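Long-range contact in angiogenin-1 (PDB 7BFK), which probably cleaves RNA as a secreted endonuclease of the pancreatic ribonuclease family: residues Asn68-Thr82 with Tyr94-Cys107. Sequence-based numbering, arbitrary orientation.
Sequences NLVQSNKPFSVVICT and YKGSSATKKVIIAC
Ser72 meets Val103 twice, and the pair illustrates how a long, bent strand can hold two partners in succession. Strand 94-107, part of the curved antiparallel sheet of the ribonuclease A fold, pairs first with strand 76-82 as a hairpin and then with strand 69-72, the register shifting by two residues in between. At the join, Ser72 N gives a straight bond to Val103 O (2.8 Å), but the return bond, from Val103 N, goes to Ser72 OG (3.0 Å) rather than to a carbonyl. With chi1 at 67°, OG stands between its own backbone N and carbonyl carbon, where it also donates to Lys74 O (2.8 Å), tying down the turn. Without the hydroxyl, as with an alanine here, Val103 N and Lys74 O would probably lose these mates and the turn would be less firmly fixed.

Lys102 spans the same turn. Its CB and CG pass Ser72 O, CD comes to 3.3 Å from that oxygen and also approaches Gln71 NE2, CE faces Asn73 O, and NZ ends 3.5 Å from Asn73 O, beside Pro75 CD. Val103 CG2 lies 3.7 Å from Ser72 OG and 4.0 Å from Phe76 CD1, the valine and phenylalanine side chains crossing at about a right angle, while CG1 meets Val78 CG1. A serine hydroxyl thus replaces a main-chain acceptor where the register slips, and one valine's methyls bridge both pairings.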
loop_
_atom_site.group_PDB
_atom_site.type_symbol
_atom_site.label_atom_id
_atom_site.label_comp_id
_atom_site.label_asym_id
_atom_site.label_seq_id
_atom_site.Cartn_x
_atom_site.Cartn_y
_atom_site.Cartn_z
ATOM N N ASN A 68 -2.385 -0.784 -16.754
ATOM C CA ASN A 68 -1.403 0.091 -16.055
ATOM C C ASN A 68 -0.803 -0.618 -14.844
ATOM O O ASN A 68 -0.049 0.052 -14.109
ATOM C CB ASN A 68 -2.021 1.416 -15.607
ATOM C CG ASN A 68 -2.278 2.360 -16.760
ATOM O OD1 ASN A 68 -2.075 2.002 -17.921
ATOM N ND2 ASN A 68 -2.717 3.569 -16.448
ATOM N N LEU A 69 -1.091 -1.907 -14.644
ATOM C CA LEU A 69 -0.551 -2.658 -13.484
ATOM C C LEU A 69 0.854 -3.154 -13.814
ATOM O O LEU A 69 1.081 -3.692 -14.935
ATOM C CB LEU A 69 -1.486 -3.803 -13.083
ATOM C CG LEU A 69 -2.864 -3.374 -12.575
ATOM C CD1 LEU A 69 -3.721 -4.582 -12.249
ATOM C CD2 LEU A 69 -2.742 -2.477 -11.362
ATOM N N VAL A 70 1.766 -2.978 -12.858
ATOM C CA VAL A 70 3.181 -3.385 -12.974
ATOM C C VAL A 70 3.517 -4.240 -11.757
ATOM O O VAL A 70 3.164 -3.841 -10.626
ATOM C CB VAL A 70 4.087 -2.150 -13.086
ATOM C CG1 VAL A 70 5.518 -2.539 -13.393
ATOM C CG2 VAL A 70 3.557 -1.174 -14.131
ATOM N N GLN A 71 4.133 -5.386 -11.996
ATOM C CA GLN A 71 4.590 -6.325 -10.955
ATOM C C GLN A 71 6.078 -6.085 -10.748
ATOM O O GLN A 71 6.821 -6.079 -11.744
ATOM C CB GLN A 71 4.253 -7.745 -11.397
ATOM C CG GLN A 71 4.866 -8.836 -10.552
ATOM C CD GLN A 71 4.404 -10.189 -11.015
ATOM O OE1 GLN A 71 3.219 -10.417 -11.243
ATOM N NE2 GLN A 71 5.340 -11.112 -11.111
ATOM N N SER A 72 6.506 -5.857 -9.517
ATOM C CA SER A 72 7.932 -5.667 -9.195
ATOM C C SER A 72 8.708 -6.939 -9.590
ATOM O O SER A 72 8.178 -8.071 -9.429
ATOM C CB SER A 72 8.121 -5.300 -7.732
ATOM O OG SER A 72 7.772 -6.386 -6.915
ATOM N N ASN A 73 9.918 -6.766 -10.112
ATOM C CA ASN A 73 10.780 -7.887 -10.545
ATOM C C ASN A 73 11.472 -8.478 -9.322
ATOM O O ASN A 73 11.913 -9.628 -9.394
ATOM C CB ASN A 73 11.762 -7.435 -11.622
ATOM C CG ASN A 73 11.073 -7.154 -12.930
ATOM O OD1 ASN A 73 10.017 -7.712 -13.213
ATOM N ND2 ASN A 73 11.672 -6.296 -13.737
ATOM N N LYS A 74 11.562 -7.720 -8.230
ATOM C CA LYS A 74 12.148 -8.238 -6.974
ATOM C C LYS A 74 11.061 -8.274 -5.913
ATOM O O LYS A 74 10.131 -7.473 -5.935
ATOM C CB LYS A 74 13.376 -7.420 -6.564
ATOM C CG LYS A 74 14.523 -7.491 -7.566
ATOM C CD LYS A 74 15.820 -6.902 -7.075
ATOM C CE LYS A 74 16.520 -7.768 -6.048
ATOM N NZ LYS A 74 17.033 -9.028 -6.641
ATOM N N PRO A 75 11.133 -9.232 -4.980
ATOM C CA PRO A 75 10.192 -9.294 -3.873
ATOM C C PRO A 75 10.527 -8.225 -2.823
ATOM O O PRO A 75 11.676 -7.824 -2.723
ATOM C CB PRO A 75 10.406 -10.702 -3.322
ATOM C CG PRO A 75 11.865 -10.968 -3.597
ATOM C CD PRO A 75 12.141 -10.311 -4.932
ATOM N N PHE A 76 9.515 -7.800 -2.075
ATOM C CA PHE A 76 9.604 -6.817 -0.981
ATOM C C PHE A 76 9.101 -7.459 0.315
ATOM O O PHE A 76 8.264 -8.390 0.251
ATOM C CB PHE A 76 8.739 -5.580 -1.295
ATOM C CG PHE A 76 9.288 -4.664 -2.350
ATOM C CD1 PHE A 76 9.063 -4.910 -3.695
ATOM C CD2 PHE A 76 10.070 -3.568 -2.004
ATOM C CE1 PHE A 76 9.584 -4.064 -4.660
ATOM C CE2 PHE A 76 10.587 -2.725 -2.979
ATOM C CZ PHE A 76 10.348 -2.980 -4.302
ATOM N N SER A 77 9.634 -7.033 1.461
ATOM C CA SER A 77 9.032 -7.332 2.774
ATOM C C SER A 77 7.771 -6.490 2.857
ATOM O O SER A 77 7.863 -5.281 2.570
ATOM C CB SER A 77 9.923 -7.027 3.945
ATOM O OG SER A 77 10.917 -8.004 4.072
ATOM N N VAL A 78 6.650 -7.103 3.202
ATOM C CA VAL A 78 5.367 -6.370 3.334
ATOM C C VAL A 78 4.733 -6.737 4.664
ATOM O O VAL A 78 5.049 -7.803 5.239
ATOM C CB VAL A 78 4.411 -6.649 2.153
ATOM C CG1 VAL A 78 5.018 -6.231 0.823
ATOM C CG2 VAL A 78 3.973 -8.103 2.104
ATOM N N VAL A 79 3.890 -5.841 5.138
ATOM C CA VAL A 79 2.999 -6.042 6.300
ATOM C C VAL A 79 1.588 -5.832 5.764
ATOM O O VAL A 79 1.347 -4.780 5.141
ATOM C CB VAL A 79 3.319 -5.101 7.474
ATOM C CG1 VAL A 79 2.183 -5.098 8.484
ATOM C CG2 VAL A 79 4.652 -5.465 8.143
ATOM N N ILE A 80 0.711 -6.805 5.990
ATOM C CA ILE A 80 -0.713 -6.773 5.584
ATOM C C ILE A 80 -1.555 -6.628 6.848
ATOM O O ILE A 80 -1.432 -7.490 7.772
ATOM C CB ILE A 80 -1.077 -8.033 4.772
ATOM C CG1 ILE A 80 -0.138 -8.205 3.574
ATOM C CG2 ILE A 80 -2.543 -8.006 4.332
ATOM C CD1 ILE A 80 -0.013 -9.613 3.103
ATOM N N CYS A 81 -2.334 -5.556 6.906
ATOM C CA CYS A 81 -3.327 -5.289 7.973
ATOM C C CYS A 81 -4.700 -5.679 7.427
ATOM O O CYS A 81 -5.171 -5.058 6.437
ATOM C CB CYS A 81 -3.255 -3.841 8.431
ATOM S SG CYS A 81 -1.610 -3.394 9.039
ATOM N N THR A 82 -5.311 -6.698 8.018
ATOM C CA THR A 82 -6.596 -7.271 7.560
ATOM C C THR A 82 -7.664 -7.059 8.628
ATOM O O THR A 82 -7.411 -7.376 9.814
ATOM C CB THR A 82 -6.463 -8.763 7.214
ATOM O OG1 THR A 82 -5.347 -8.933 6.324
ATOM C CG2 THR A 82 -7.721 -9.306 6.570
ATOM N N TYR A 94 -8.098 -5.185 13.575
ATOM C CA TYR A 94 -7.172 -5.672 12.524
ATOM C C TYR A 94 -6.247 -6.757 13.066
ATOM O O TYR A 94 -5.934 -6.790 14.247
ATOM C CB TYR A 94 -6.349 -4.517 11.944
ATOM C CG TYR A 94 -7.174 -3.544 11.140
ATOM C CD1 TYR A 94 -7.491 -3.804 9.816
ATOM C CD2 TYR A 94 -7.666 -2.388 11.706
ATOM C CE1 TYR A 94 -8.285 -2.944 9.080
ATOM C CE2 TYR A 94 -8.449 -1.511 10.982
ATOM C CZ TYR A 94 -8.752 -1.782 9.660
ATOM O OH TYR A 94 -9.532 -0.921 8.941
ATOM N N LYS A 95 -5.847 -7.639 12.170
ATOM C CA LYS A 95 -4.829 -8.677 12.393
ATOM C C LYS A 95 -3.698 -8.327 11.426
ATOM O O LYS A 95 -4.012 -7.982 10.270
ATOM C CB LYS A 95 -5.466 -10.057 12.185
ATOM C CG LYS A 95 -4.515 -11.202 11.863
ATOM C CD LYS A 95 -5.252 -12.454 11.405
ATOM C CE LYS A 95 -6.113 -12.219 10.179
ATOM N NZ LYS A 95 -7.107 -13.302 9.989
ATOM N N GLY A 96 -2.458 -8.316 11.907
ATOM C CA GLY A 96 -1.273 -8.004 11.103
ATOM C C GLY A 96 -0.575 -9.272 10.675
ATOM O O GLY A 96 -0.559 -10.241 11.456
ATOM N N SER A 97 -0.051 -9.305 9.461
ATOM C CA SER A 97 0.726 -10.460 8.968
ATOM C C SER A 97 1.884 -9.946 8.124
ATOM O O SER A 97 1.797 -8.829 7.548
ATOM C CB SER A 97 -0.136 -11.466 8.241
ATOM O OG SER A 97 -0.849 -10.857 7.189
ATOM N N SER A 98 2.967 -10.697 8.123
ATOM C CA SER A 98 4.197 -10.368 7.390
ATOM C C SER A 98 4.313 -11.344 6.233
ATOM O O SER A 98 3.803 -12.477 6.360
ATOM C CB SER A 98 5.390 -10.427 8.306
ATOM O OG SER A 98 6.531 -9.927 7.640
ATOM N N ALA A 99 4.904 -10.903 5.134
ATOM C CA ALA A 99 5.164 -11.729 3.944
ATOM C C ALA A 99 6.285 -11.097 3.125
ATOM O O ALA A 99 6.641 -9.917 3.356
ATOM C CB ALA A 99 3.904 -11.881 3.116
ATOM N N THR A 100 6.835 -11.886 2.216
ATOM C CA THR A 100 7.852 -11.467 1.250
ATOM C C THR A 100 7.262 -11.750 -0.122
ATOM O O THR A 100 7.104 -12.926 -0.452
ATOM C CB THR A 100 9.198 -12.152 1.493
ATOM O OG1 THR A 100 9.560 -11.920 2.856
ATOM C CG2 THR A 100 10.251 -11.605 0.565
ATOM N N LYS A 101 6.929 -10.711 -0.879
ATOM C CA LYS A 101 6.204 -10.904 -2.160
ATOM C C LYS A 101 6.541 -9.823 -3.171
ATOM O O LYS A 101 6.944 -8.710 -2.779
ATOM C CB LYS A 101 4.693 -10.943 -1.875
ATOM C CG LYS A 101 4.259 -12.228 -1.180
ATOM C CD LYS A 101 2.860 -12.663 -1.418
ATOM C CE LYS A 101 2.594 -14.057 -0.883
ATOM N NZ LYS A 101 3.277 -15.091 -1.692
ATOM N N LYS A 102 6.443 -10.174 -4.445
ATOM C CA LYS A 102 6.483 -9.178 -5.528
ATOM C C LYS A 102 5.194 -8.383 -5.336
ATOM O O LYS A 102 4.176 -8.999 -4.918
ATOM C CB LYS A 102 6.599 -9.842 -6.896
ATOM C CG LYS A 102 7.851 -10.698 -7.050
ATOM C CD LYS A 102 8.095 -11.190 -8.447
ATOM C CE LYS A 102 9.112 -12.304 -8.506
ATOM N NZ LYS A 102 10.198 -12.083 -7.529
ATOM N N VAL A 103 5.238 -7.081 -5.560
ATOM C CA VAL A 103 4.041 -6.220 -5.377
ATOM C C VAL A 103 3.513 -5.823 -6.756
ATOM O O VAL A 103 4.304 -5.795 -7.739
ATOM C CB VAL A 103 4.362 -5.007 -4.504
ATOM C CG1 VAL A 103 4.733 -5.440 -3.098
ATOM C CG2 VAL A 103 5.460 -4.155 -5.128
ATOM N N ILE A 104 2.210 -5.617 -6.845
ATOM C CA ILE A 104 1.545 -5.174 -8.087
ATOM C C ILE A 104 0.943 -3.808 -7.815
ATOM O O ILE A 104 0.083 -3.703 -6.946
ATOM C CB ILE A 104 0.520 -6.193 -8.569
ATOM C CG1 ILE A 104 1.118 -7.602 -8.629
ATOM C CG2 ILE A 104 -0.024 -5.727 -9.908
ATOM C CD1 ILE A 104 0.090 -8.712 -8.677
ATOM N N ILE A 105 1.409 -2.805 -8.539
ATOM C CA ILE A 105 0.989 -1.396 -8.351
ATOM C C ILE A 105 0.578 -0.820 -9.701
ATOM O O ILE A 105 0.798 -1.468 -10.719
ATOM C CB ILE A 105 2.137 -0.584 -7.740
ATOM C CG1 ILE A 105 3.285 -0.404 -8.738
ATOM C CG2 ILE A 105 2.604 -1.216 -6.444
ATOM C CD1 ILE A 105 4.375 0.511 -8.259
ATOM N N ALA A 106 -0.014 0.357 -9.661
ATOM C CA ALA A 106 -0.343 1.168 -10.833
ATOM C C ALA A 106 0.781 2.183 -10.987
ATOM O O ALA A 106 1.279 2.703 -9.951
ATOM C CB ALA A 106 -1.700 1.823 -10.652
ATOM N N CYS A 107 1.240 2.381 -12.210
ATOM C CA CYS A 107 2.256 3.395 -12.564
ATOM C C CYS A 107 1.616 4.438 -13.478
ATOM O O CYS A 107 0.915 4.042 -14.414
ATOM C CB CYS A 107 3.452 2.778 -13.281
ATOM S SG CYS A 107 4.466 1.702 -12.228
HETATM O O HOH W 1 -3.271 -9.812 7.862
#